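Local coordinates for N-acetylmuramoyl-L-alanine amidase domain-containing protein SAOUHSC_02979 (Staphylococcus aureus, PDB 5T1Q) that probably cleaves amide bonds of cell-wall peptidoglycan, the chain here being the C-terminal part of a secreted protein, with glucosaminidase-like and CHAP domains, at residues 285-291 / 353-359; 16-20 / 309-313; 35-39 / 338-342; 30-34 / 97-101. Where two conformers were deposited one is given. Residues are numbered along the deposited sequence.

Interaction 1. Residues 285-291 / 353-359; sequences RDYQVSH and LSYITGK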
loop_
_atom_site.group_PDB
_atom_site.type_symbol
_atom_site.label_atom_id
_atom_site.label_comp_id
_atom_site.label_asym_id
_atom_site.label_seq_id
_atom_site.Cartn_x
_atom_site.Cartn_y
_atom_site.Cartn_z
ATOM N N ARG A 285 -0.849 26.133 -15.820
ATOM C CA ARG A 285 0.531 25.676 -16.048
ATOM C C ARG A 285 0.787 25.070 -17.452
ATOM O O ARG A 285 1.671 24.225 -17.634
ATOM C CB ARG A 285 0.950 24.725 -14.909
ATOM C CG ARG A 285 1.088 25.433 -13.556
ATOM C CD ARG A 285 0.811 24.503 -12.379
ATOM N NE ARG A 285 0.793 25.180 -11.078
ATOM C CZ ARG A 285 -0.155 26.023 -10.652
ATOM N NH1 ARG A 285 -0.056 26.547 -9.437
ATOM N NH2 ARG A 285 -1.184 26.376 -11.425
ATOM N N ASP A 286 -0.012 25.506 -18.422
ATOM C CA ASP A 286 0.198 25.182 -19.843
ATOM C C ASP A 286 -0.120 23.750 -20.308
ATOM O O ASP A 286 0.363 23.333 -21.350
ATOM C CB ASP A 286 1.633 25.550 -20.255
ATOM C CG ASP A 286 1.770 25.822 -21.751
ATOM O OD1 ASP A 286 0.924 26.567 -22.295
ATOM O OD2 ASP A 286 2.756 25.344 -22.374
ATOM N N TYR A 287 -0.912 23.005 -19.554
ATOM C CA TYR A 287 -1.323 21.666 -19.983
ATOM C C TYR A 287 -2.592 21.792 -20.816
ATOM O O TYR A 287 -3.343 22.751 -20.635
ATOM C CB TYR A 287 -1.609 20.783 -18.786
ATOM C CG TYR A 287 -0.391 20.354 -18.049
ATOM C CD1 TYR A 287 0.212 21.183 -17.114
ATOM C CD2 TYR A 287 0.168 19.109 -18.274
ATOM C CE1 TYR A 287 1.355 20.786 -16.438
ATOM C CE2 TYR A 287 1.311 18.709 -17.610
ATOM C CZ TYR A 287 1.896 19.556 -16.690
ATOM O OH TYR A 287 3.024 19.149 -16.032
ATOM N N GLN A 288 -2.810 20.849 -21.741
ATOM C CA GLN A 288 -4.036 20.803 -22.543
ATOM C C GLN A 288 -5.107 20.226 -21.608
ATOM O O GLN A 288 -4.938 19.125 -21.076
ATOM C CB GLN A 288 -3.893 19.866 -23.766
ATOM C CG GLN A 288 -2.688 20.121 -24.682
ATOM C CD GLN A 288 -2.217 18.856 -25.446
ATOM O OE1 GLN A 288 -1.012 18.546 -25.485
ATOM N NE2 GLN A 288 -3.170 18.093 -25.996
ATOM N N VAL A 289 -6.189 20.964 -21.400
ATOM C CA VAL A 289 -7.266 20.527 -20.517
ATOM C C VAL A 289 -8.583 20.788 -21.218
ATOM O O VAL A 289 -8.790 21.897 -21.735
ATOM C CB VAL A 289 -7.275 21.315 -19.180
ATOM C CG1 VAL A 289 -8.329 20.762 -18.222
ATOM C CG2 VAL A 289 -5.912 21.305 -18.512
ATOM N N SER A 290 -9.470 19.789 -21.260
ATOM C CA SER A 290 -10.787 19.992 -21.850
ATOM C C SER A 290 -11.821 18.994 -21.306
ATOM O O SER A 290 -11.487 18.083 -20.526
ATOM C CB SER A 290 -10.727 19.896 -23.383
ATOM O OG SER A 290 -10.839 18.559 -23.833
ATOM N N HIS A 291 -13.069 19.177 -21.732
ATOM C CA HIS A 291 -14.179 18.300 -21.372
ATOM C C HIS A 291 -14.340 17.107 -22.332
ATOM O O HIS A 291 -15.267 16.299 -22.168
ATOM C CB HIS A 291 -15.488 19.106 -21.291
ATOM C CG HIS A 291 -15.511 20.106 -20.178
ATOM N ND1 HIS A 291 -15.644 19.742 -18.856
ATOM C CD2 HIS A 291 -15.424 21.459 -20.186
ATOM C CE1 HIS A 291 -15.636 20.826 -18.096
ATOM N NE2 HIS A 291 -15.504 21.880 -18.879
ATOM N N LEU A 353 -16.602 15.858 -17.023
ATOM C CA LEU A 353 -15.344 15.841 -16.307
ATOM C C LEU A 353 -14.279 16.581 -17.109
ATOM O O LEU A 353 -14.501 16.929 -18.271
ATOM C CB LEU A 353 -14.939 14.396 -16.059
ATOM C CG LEU A 353 -15.972 13.575 -15.302
ATOM C CD1 LEU A 353 -15.530 12.132 -15.214
ATOM C CD2 LEU A 353 -16.224 14.140 -13.908
ATOM N N SER A 354 -13.137 16.862 -16.466
ATOM C CA SER A 354 -12.000 17.516 -17.116
ATOM C C SER A 354 -10.907 16.515 -17.357
ATOM O O SER A 354 -10.614 15.697 -16.486
ATOM C CB SER A 354 -11.446 18.646 -16.265
ATOM O OG SER A 354 -12.334 19.704 -16.242
ATOM N N TYR A 355 -10.312 16.584 -18.543
ATOM C CA TYR A 355 -9.235 15.678 -18.960
ATOM C C TYR A 355 -7.951 16.458 -19.184
ATOM O O TYR A 355 -7.933 17.390 -19.967
ATOM C CB TYR A 355 -9.648 14.952 -20.218
ATOM C CG TYR A 355 -10.919 14.162 -19.990
ATOM C CD1 TYR A 355 -12.179 14.775 -20.124
ATOM C CD2 TYR A 355 -10.873 12.833 -19.577
ATOM C CE1 TYR A 355 -13.350 14.073 -19.858
ATOM C CE2 TYR A 355 -12.036 12.127 -19.325
ATOM C CZ TYR A 355 -13.272 12.756 -19.456
ATOM O OH TYR A 355 -14.425 12.058 -19.226
ATOM N N ILE A 356 -6.888 16.078 -18.478
ATOM C CA ILE A 356 -5.597 16.741 -18.601
ATOM C C ILE A 356 -4.654 15.877 -19.417
ATOM O O ILE A 356 -4.371 14.731 -19.041
ATOM C CB ILE A 356 -4.955 16.964 -17.212
ATOM C CG1 ILE A 356 -5.899 17.741 -16.281
ATOM C CG2 ILE A 356 -3.621 17.705 -17.344
ATOM C CD1 ILE A 356 -5.475 17.722 -14.821
ATOM N N THR A 357 -4.158 16.404 -20.528
ATOM C CA THR A 357 -3.156 15.691 -21.315
ATOM C C THR A 357 -1.805 16.014 -20.710
ATOM O O THR A 357 -1.483 17.174 -20.544
ATOM C CB THR A 357 -3.191 16.123 -22.790
ATOM O OG1 THR A 357 -4.484 15.817 -23.329
ATOM C CG2 THR A 357 -2.106 15.405 -23.629
ATOM N N GLY A 358 -1.027 14.992 -20.349
ATOM C CA GLY A 358 0.316 15.212 -19.773
ATOM C C GLY A 358 1.334 15.621 -20.832
ATOM O O GLY A 358 1.080 15.487 -22.020
ATOM N N LYS A 359 2.482 16.125 -20.391
ATOM C CA LYS A 359 3.565 16.524 -21.293
ATOM C C LYS A 359 4.601 15.424 -21.376
ATOM O O LYS A 359 4.409 14.358 -20.794
ATOM C CB LYS A 359 4.199 17.822 -20.816
ATOM C CG LYS A 359 3.286 19.013 -20.986
ATOM C CD LYS A 359 3.799 20.217 -20.219
ATOM C CE LYS A 359 2.775 21.338 -20.236
ATOM N NZ LYS A 359 3.065 22.373 -19.208
ATOM O OXT LYS A 359 5.650 15.555 -22.019
HETATM O O HOH W 1 -0.809 19.084 -22.296
#
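Tyr287 turns one face of its ring to the aliphatic end of Lys359, the last residue of the chain. Lys359 CE stands 3.8 Å from the centroid of the Tyr287 ring and only 3° off its normal, a CH-pi contact, while Lys359 NZ, 3.8 Å from the same centroid and 20° off the normal, adds a cation-pi component. Lys359 NZ also donates to Arg285 O (2.8 Å), so the C-terminal residue clasps the turn that follows helix 278-284. Beyond it, strands 288-290 and 354-357 run antiparallel, their axes 4.8 Å apart at 165°. Ser290 and Tyr355 form a hydrogen-bonded pair, with Ser290 N to Tyr355 O at 3.1 Å and Tyr355 N to Ser290 O at 2.7 Å; Thr357 N to Gln288 O (2.9 Å) continues the ladder. Water 1 bridges Gln288 N and Thr357 O, 2.7 Å from each. At the other end, His291 ND1 donates to Leu353 O (3.1 Å). Val289 and Ile356, a non-hydrogen-bonded pair, share a face, with Val289 CG2 4.2 Å from Ile356 CG1. That face packs on helix 278-284 through Gln283, Trp278 and Ala282, while strand 298-301 flanks 354-357 and leaves 288-290 outermost in the CHAP-domain sheet.

Interaction 2. Residues 16-20 / 309-313; sequences SKPAQ and DQHYG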
loop_
_atom_site.group_PDB
_atom_site.type_symbol
_atom_site.label_atom_id
_atom_site.label_comp_id
_atom_site.label_asym_id
_atom_site.label_seq_id
_atom_site.Cartn_x
_atom_site.Cartn_y
_atom_site.Cartn_z
ATOM N N SER A 16 -7.829 12.527 10.693
ATOM C CA SER A 16 -7.995 13.365 9.509
ATOM C C SER A 16 -8.300 12.542 8.283
ATOM O O SER A 16 -8.141 11.324 8.285
ATOM C CB SER A 16 -6.693 14.135 9.230
ATOM O OG SER A 16 -6.302 14.920 10.345
ATOM N N LYS A 17 -8.756 13.212 7.232
ATOM C CA LYS A 17 -8.910 12.537 5.956
ATOM C C LYS A 17 -7.498 12.374 5.418
ATOM O O LYS A 17 -6.639 13.189 5.722
ATOM C CB LYS A 17 -9.800 13.309 4.978
ATOM C CG LYS A 17 -11.279 13.101 5.260
ATOM C CD LYS A 17 -12.165 13.541 4.107
ATOM C CE LYS A 17 -12.211 15.049 3.986
ATOM N NZ LYS A 17 -13.173 15.461 2.932
ATOM N N PRO A 18 -7.232 11.287 4.680
ATOM C CA PRO A 18 -5.882 11.121 4.160
ATOM C C PRO A 18 -5.479 12.275 3.263
ATOM O O PRO A 18 -6.266 12.697 2.418
ATOM C CB PRO A 18 -5.983 9.823 3.352
ATOM C CG PRO A 18 -7.059 9.056 4.036
ATOM C CD PRO A 18 -8.071 10.111 4.374
ATOM N N ALA A 19 -4.280 12.804 3.474
ATOM C CA ALA A 19 -3.777 13.892 2.647
ATOM C C ALA A 19 -3.503 13.399 1.215
ATOM O O ALA A 19 -2.936 12.333 1.026
ATOM C CB ALA A 19 -2.508 14.476 3.257
ATOM N N GLN A 20 -3.925 14.185 0.231
ATOM C CA GLN A 20 -3.700 13.888 -1.192
ATOM C C GLN A 20 -2.510 14.660 -1.772
ATOM O O GLN A 20 -2.113 14.426 -2.926
ATOM C CB GLN A 20 -4.935 14.276 -2.011
ATOM C CG GLN A 20 -6.196 13.481 -1.691
ATOM C CD GLN A 20 -7.314 13.762 -2.670
ATOM O OE1 GLN A 20 -7.223 14.670 -3.503
ATOM N NE2 GLN A 20 -8.379 12.976 -2.582
ATOM N N ASP A 309 -15.116 12.892 -3.305
ATOM C CA ASP A 309 -14.901 13.518 -1.992
ATOM C C ASP A 309 -15.362 14.989 -1.971
ATOM O O ASP A 309 -14.981 15.800 -2.842
ATOM C CB ASP A 309 -13.436 13.405 -1.601
ATOM C CG ASP A 309 -13.189 13.722 -0.150
ATOM O OD1 ASP A 309 -13.255 14.909 0.250
ATOM O OD2 ASP A 309 -12.864 12.762 0.583
ATOM N N GLN A 310 -16.177 15.312 -0.968
ATOM C CA GLN A 310 -16.784 16.643 -0.815
ATOM C C GLN A 310 -15.821 17.822 -0.731
ATOM O O GLN A 310 -16.189 18.934 -1.114
ATOM C CB GLN A 310 -17.731 16.664 0.399
ATOM C CG GLN A 310 -19.065 15.954 0.156
ATOM C CD GLN A 310 -20.040 16.767 -0.708
ATOM O OE1 GLN A 310 -19.946 17.998 -0.792
ATOM N NE2 GLN A 310 -21.002 16.081 -1.325
ATOM N N HIS A 311 -14.611 17.576 -0.242
ATOM C CA HIS A 311 -13.599 18.622 -0.117
ATOM C C HIS A 311 -12.511 18.483 -1.165
ATOM O O HIS A 311 -12.174 19.450 -1.842
ATOM C CB HIS A 311 -12.998 18.598 1.294
ATOM C CG HIS A 311 -11.724 19.378 1.441
ATOM N ND1 HIS A 311 -11.544 20.634 0.901
ATOM C CD2 HIS A 311 -10.599 19.112 2.146
ATOM C CE1 HIS A 311 -10.344 21.084 1.221
ATOM N NE2 HIS A 311 -9.752 20.181 1.983
ATOM N N TYR A 312 -12.018 17.266 -1.345
ATOM C CA TYR A 312 -10.870 17.024 -2.239
ATOM C C TYR A 312 -11.174 16.648 -3.679
ATOM O O TYR A 312 -10.287 16.716 -4.512
ATOM C CB TYR A 312 -9.960 15.920 -1.685
ATOM C CG TYR A 312 -9.272 16.196 -0.368
ATOM C CD1 TYR A 312 -8.705 17.435 -0.092
ATOM C CD2 TYR A 312 -9.062 15.169 0.542
ATOM C CE1 TYR A 312 -8.026 17.664 1.098
ATOM C CE2 TYR A 312 -8.379 15.387 1.729
ATOM C CZ TYR A 312 -7.866 16.634 2.003
ATOM O OH TYR A 312 -7.202 16.858 3.188
ATOM N N GLY A 313 -12.392 16.230 -3.981
ATOM C CA GLY A 313 -12.687 15.747 -5.320
ATOM C C GLY A 313 -11.917 14.446 -5.532
ATOM O O GLY A 313 -11.559 13.756 -4.580
HETATM O O HOH W 2 -10.443 11.107 -4.092
#
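Asp309 opens the second segment with a carboxylate that serves both segments. Its OD1 receives Lys17 NZ at 2.7 Å, a salt bridge from the other segment, and also accepts from the segment's own backbone, from His311 N at 3.0 Å and Tyr312 N at 3.1 Å. Acceptance from the amides two and three residues on defines an Asx turn within a wider Asx motif, and Gly313 N to Asp309 O (2.9 Å) closes the bend. The anion that shapes this turn, between strands 298-301 and 314-321 of the CHAP domain, is thus the one that Lys17 meets. At His311 the contact is with the side-chain base, Lys17 NZ lying 3.5 Å from His311 CB. Tyr312 follows with the broadest overlap: Lys17 CB is 4.1 Å and Pro18 O 3.5 Å from Tyr312 CE2, while Gln20 NE2 reaches Tyr312 CB at 3.5 Å. The ammonium of Lys17 is 5.2 Å from the Tyr312 ring centroid, at most a weak cation-pi attraction. Gly313, with phi at +67°, ends the turn; Gly313 O accepts a hydrogen bond from water 2 (2.9 Å), which accepts a weak bond from Gln20 NE2 (3.2 Å). The other end of that amide is held elsewhere, Gln20 OE1 accepting from Ala275 N, and Gln20 O pairs with Thr254 OG1, next to Cys253 of a probable Cys-His-Glu triad.

Interaction 3. Residues 35-39 / 338-342; sequences SLFET and GIISH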
loop_
_atom_site.group_PDB
_atom_site.type_symbol
_atom_site.label_atom_id
_atom_site.label_comp_id
_atom_site.label_asym_id
_atom_site.label_seq_id
_atom_site.Cartn_x
_atom_site.Cartn_y
_atom_site.Cartn_z
ATOM N N SER A 35 2.523 -1.237 0.889
ATOM C CA SER A 35 2.285 -1.908 -0.395
ATOM C C SER A 35 0.900 -1.658 -0.963
ATOM O O SER A 35 -0.064 -1.557 -0.227
ATOM C CB SER A 35 2.476 -3.411 -0.253
ATOM O OG SER A 35 3.757 -3.707 0.258
ATOM N N LEU A 36 0.836 -1.567 -2.281
ATOM C CA LEU A 36 -0.400 -1.402 -3.006
ATOM C C LEU A 36 -0.761 -2.734 -3.649
ATOM O O LEU A 36 0.110 -3.551 -3.942
ATOM C CB LEU A 36 -0.256 -0.323 -4.063
ATOM C CG LEU A 36 0.049 1.055 -3.458
ATOM C CD1 LEU A 36 0.503 1.992 -4.543
ATOM C CD2 LEU A 36 -1.152 1.614 -2.706
ATOM N N PHE A 37 -2.057 -2.930 -3.847
ATOM C CA PHE A 37 -2.610 -4.158 -4.385
ATOM C C PHE A 37 -3.697 -3.886 -5.405
ATOM O O PHE A 37 -4.400 -2.876 -5.333
ATOM C CB PHE A 37 -3.243 -4.976 -3.256
ATOM C CG PHE A 37 -2.266 -5.450 -2.233
ATOM C CD1 PHE A 37 -1.884 -4.625 -1.193
ATOM C CD2 PHE A 37 -1.716 -6.725 -2.317
ATOM C CE1 PHE A 37 -0.970 -5.050 -0.260
ATOM C CE2 PHE A 37 -0.807 -7.161 -1.378
ATOM C CZ PHE A 37 -0.428 -6.322 -0.352
ATOM N N GLU A 38 -3.851 -4.821 -6.333
ATOM C CA GLU A 38 -4.904 -4.740 -7.339
ATOM C C GLU A 38 -5.763 -5.989 -7.165
ATOM O O GLU A 38 -5.306 -6.994 -6.598
ATOM C CB GLU A 38 -4.270 -4.635 -8.721
ATOM C CG GLU A 38 -5.116 -3.881 -9.743
ATOM C CD GLU A 38 -4.297 -3.297 -10.876
ATOM O OE1 GLU A 38 -3.055 -3.249 -10.762
ATOM O OE2 GLU A 38 -4.896 -2.858 -11.880
ATOM N N THR A 39 -7.022 -5.915 -7.590
ATOM C CA THR A 39 -7.916 -7.075 -7.518
ATOM C C THR A 39 -7.464 -8.127 -8.521
ATOM O O THR A 39 -7.153 -7.807 -9.661
ATOM C CB THR A 39 -9.390 -6.714 -7.799
ATOM O OG1 THR A 39 -9.458 -5.784 -8.896
ATOM C CG2 THR A 39 -10.038 -6.095 -6.561
ATOM N N GLY A 338 -5.188 1.041 0.156
ATOM C CA GLY A 338 -4.086 0.495 -0.652
ATOM C C GLY A 338 -4.532 -0.368 -1.836
ATOM O O GLY A 338 -3.775 -1.215 -2.323
ATOM N N ILE A 339 -5.754 -0.145 -2.294
ATOM C CA ILE A 339 -6.321 -0.909 -3.397
ATOM C C ILE A 339 -6.425 -0.047 -4.651
ATOM O O ILE A 339 -6.943 1.061 -4.606
ATOM C CB ILE A 339 -7.741 -1.396 -3.057
ATOM C CG1 ILE A 339 -7.770 -2.150 -1.729
ATOM C CG2 ILE A 339 -8.306 -2.257 -4.191
ATOM C CD1 ILE A 339 -6.926 -3.392 -1.693
ATOM N N ILE A 340 -5.901 -0.565 -5.748
ATOM C CA ILE A 340 -6.019 0.035 -7.057
ATOM C C ILE A 340 -7.226 -0.666 -7.696
ATOM O O ILE A 340 -7.282 -1.882 -7.698
ATOM C CB ILE A 340 -4.755 -0.220 -7.884
ATOM C CG1 ILE A 340 -3.579 0.539 -7.268
ATOM C CG2 ILE A 340 -4.952 0.201 -9.341
ATOM C CD1 ILE A 340 -2.243 0.072 -7.790
ATOM N N SER A 341 -8.203 0.112 -8.160
ATOM C CA SER A 341 -9.441 -0.413 -8.767
ATOM C C SER A 341 -9.767 0.321 -10.070
ATOM O O SER A 341 -9.065 1.250 -10.472
ATOM C CB SER A 341 -10.617 -0.281 -7.790
ATOM O OG SER A 341 -10.817 1.074 -7.445
ATOM N N HIS A 342 -10.832 -0.110 -10.726
ATOM C CA HIS A 342 -11.190 0.436 -12.024
ATOM C C HIS A 342 -12.691 0.389 -12.203
ATOM O O HIS A 342 -13.365 -0.432 -11.588
ATOM C CB HIS A 342 -10.579 -0.428 -13.149
ATOM C CG HIS A 342 -9.457 -1.309 -12.710
ATOM N ND1 HIS A 342 -9.641 -2.644 -12.415
ATOM C CD2 HIS A 342 -8.143 -1.057 -12.505
ATOM C CE1 HIS A 342 -8.488 -3.176 -12.046
ATOM N NE2 HIS A 342 -7.564 -2.231 -12.087
HETATM O O HOH W 3 -11.067 -5.107 -10.877
#
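A parallel strand pairing joins the N-terminal part of the chain to the CHAP-domain sheet: strand 37-39 lies along the start of strand 339-345, their local axes 4.7 Å apart and 35° from parallel. The evidence is in the backbone. Phe37 N donates to Gly338 O (2.9 Å) and Ile340 N donates to Phe37 O (2.8 Å, nearly linear at 173°), so Phe37 bonds to the residues on both sides of its partner Ile339, as a parallel ladder requires. CA-H...O contacts from Leu36 CA to Gly338 O and from Ile339 CA to Phe37 O, each 3.4 Å, reinforce it. Gly338 has phi/psi of 65/24, a conformation that favours glycine, and an ideally placed CB on Gly338 would sit 3.4 Å from Ser35 O. Side chains alternate: Phe37 CB meets Ile339 CD1 at 4.3 Å on one face, which also takes Phe52 and helix 195-205, and Leu36 CB meets Ile340 CD1 at 4.2 Å towards helix 253-262. Further along, Glu38 OE2 accepts from His342 NE2 at 2.7 Å, a His-carboxylate hydrogen bond, and water 3 lies 2.6 Å from Thr39 OG1 while accepting a weak bond from His342 ND1 (3.2 Å). With strand 52-54 antiparallel on the far side of 37-39, the geometry is that of a mixed beta-sheet, in which a parallel N-terminal strand extends the otherwise antiparallel CHAP sheet.

Interaction 4. Residues 30-34 / 97-101; sequences DTRAT and RSALA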
loop_
_atom_site.group_PDB
_atom_site.type_symbol
_atom_site.label_atom_id
_atom_site.label_comp_id
_atom_site.label_asym_id
_atom_site.label_seq_id
_atom_site.Cartn_x
_atom_site.Cartn_y
_atom_site.Cartn_z
ATOM N N ASP A 30 7.152 12.619 7.173
ATOM C CA ASP A 30 6.145 12.086 8.111
ATOM C C ASP A 30 4.962 11.388 7.425
ATOM O O ASP A 30 3.876 11.292 7.993
ATOM C CB ASP A 30 5.663 13.173 9.089
ATOM C CG ASP A 30 4.877 14.291 8.410
ATOM O OD1 ASP A 30 4.404 14.116 7.261
ATOM O OD2 ASP A 30 4.728 15.356 9.053
ATOM N N THR A 31 5.184 10.898 6.213
ATOM C CA THR A 31 4.150 10.171 5.500
ATOM C C THR A 31 4.690 8.802 5.143
ATOM O O THR A 31 5.776 8.672 4.575
ATOM C CB THR A 31 3.638 10.927 4.255
ATOM O OG1 THR A 31 4.722 11.179 3.351
ATOM C CG2 THR A 31 2.987 12.243 4.675
ATOM N N ARG A 32 3.934 7.782 5.521
ATOM C CA ARG A 32 4.316 6.406 5.263
ATOM C C ARG A 32 4.044 5.975 3.831
ATOM O O ARG A 32 3.343 6.643 3.069
ATOM C CB ARG A 32 3.537 5.449 6.174
ATOM C CG ARG A 32 3.815 5.576 7.665
ATOM C CD ARG A 32 3.085 4.485 8.452
ATOM N NE ARG A 32 3.555 3.136 8.115
ATOM C CZ ARG A 32 3.028 1.994 8.575
ATOM N NH1 ARG A 32 3.553 0.834 8.197
ATOM N NH2 ARG A 32 1.986 2.001 9.406
ATOM N N ALA A 33 4.639 4.845 3.487
ATOM C CA ALA A 33 4.400 4.179 2.241
ATOM C C ALA A 33 4.193 2.717 2.632
ATOM O O ALA A 33 4.934 2.182 3.460
ATOM C CB ALA A 33 5.577 4.337 1.297
ATOM N N THR A 34 3.132 2.113 2.109
ATOM C CA THR A 34 2.827 0.698 2.334
ATOM C C THR A 34 2.487 0.085 0.984
ATOM O O THR A 34 2.201 0.798 0.036
ATOM C CB THR A 34 1.673 0.494 3.333
ATOM O OG1 THR A 34 0.582 1.346 2.982
ATOM C CG2 THR A 34 2.103 0.843 4.756
ATOM N N ARG A 97 10.848 0.909 0.903
ATOM C CA ARG A 97 10.815 2.282 0.364
ATOM C C ARG A 97 10.250 3.363 1.290
ATOM O O ARG A 97 10.536 4.530 1.098
ATOM C CB ARG A 97 10.080 2.284 -0.983
ATOM C CG ARG A 97 10.837 1.460 -2.018
ATOM C CD ARG A 97 10.129 1.285 -3.356
ATOM N NE ARG A 97 8.881 0.539 -3.237
ATOM C CZ ARG A 97 8.200 0.015 -4.257
ATOM N NH1 ARG A 97 8.668 0.078 -5.502
ATOM N NH2 ARG A 97 7.053 -0.630 -4.025
ATOM N N SER A 98 9.467 2.984 2.291
ATOM C CA SER A 98 8.882 3.971 3.210
ATOM C C SER A 98 9.940 4.764 3.995
ATOM O O SER A 98 10.976 4.225 4.368
ATOM C CB SER A 98 7.968 3.278 4.205
ATOM O OG SER A 98 7.368 4.202 5.103
ATOM N N ALA A 99 9.651 6.032 4.264
ATOM C CA ALA A 99 10.555 6.878 5.041
ATOM C C ALA A 99 10.712 6.335 6.468
ATOM O O ALA A 99 11.719 6.582 7.123
ATOM C CB ALA A 99 10.055 8.314 5.067
ATOM N N LEU A 100 9.702 5.594 6.927
ATOM C CA LEU A 100 9.709 4.955 8.242
ATOM C C LEU A 100 10.667 3.757 8.274
ATOM O O LEU A 100 11.177 3.399 9.333
ATOM C CB LEU A 100 8.292 4.476 8.593
ATOM C CG LEU A 100 8.076 3.715 9.902
ATOM C CD1 LEU A 100 8.539 4.525 11.103
ATOM C CD2 LEU A 100 6.608 3.343 10.048
ATOM N N ALA A 101 10.884 3.138 7.115
ATOM C CA ALA A 101 11.750 1.951 7.009
ATOM C C ALA A 101 13.211 2.219 6.703
ATOM O O ALA A 101 14.032 1.346 6.919
ATOM C CB ALA A 101 11.196 1.008 5.969
HETATM O O HOH W 4 7.554 7.154 2.925
HETATM O O HOH W 5 5.717 2.503 6.219
#
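This is a loop-to-loop contact, part direct and part water-mediated, between the extended N-terminal segment and the connection that follows helix 82-93 in the glucosaminidase-like domain. Ser98 is at its centre. Ser98 OG accepts from Ala33 N (3.2 Å, angle 154°) and, within its own segment, from Leu100 N (3.3 Å), which makes an ST turn; Ala101 N to Ser98 O (3.0 Å) tightens the bend further. Beside it Ala33 CB packs on Ser98 CB at 3.9 Å, the side chains pointing at each other. Two waters fill the gaps. Water 4 accepts from Ala99 N (2.7 Å) and donates to Thr31 O (2.9 Å), and water 5 accepts from Arg32 NE (2.9 Å) while lying 2.6 Å from Ser98 OG. The Arg32 guanidinium also offers a face to Leu100, with Arg32 NE 3.6 Å from Leu100 CD2. Its terminal nitrogens have partners beyond the two segments: NH1 forms a salt bridge with Glu92 of helix 82-93 and NH2 a hydrogen bond with Thr124. The pair therefore sits against the two-stranded antiparallel sheet, where Phe122 of strand 119-128 touches Arg32, Ala99 and Leu100, and Phe139 of strand 131-140 touches Arg32 and Leu100.

Overall arrangement
From the N terminus, residues 16-20 meet 309-313 in interaction 2, closing a loop across most of the chain, and 30-34 then meet 97-101 in interaction 4, wholly within that span. Residues 35-39 follow directly and pair with 338-342 in interaction 3, which crosses both. Interaction 1, a local closure between 285-291 and 353-359, opens after interaction 4 has ended but crosses interactions 2 and 3. The N-terminal segment therefore touches first the CHAP domain, then the glucosaminidase-like domain, then the CHAP sheet again. Interactions 1 and 3 lie in that same sheet, towards opposite ends, with centres about 25 Å apart.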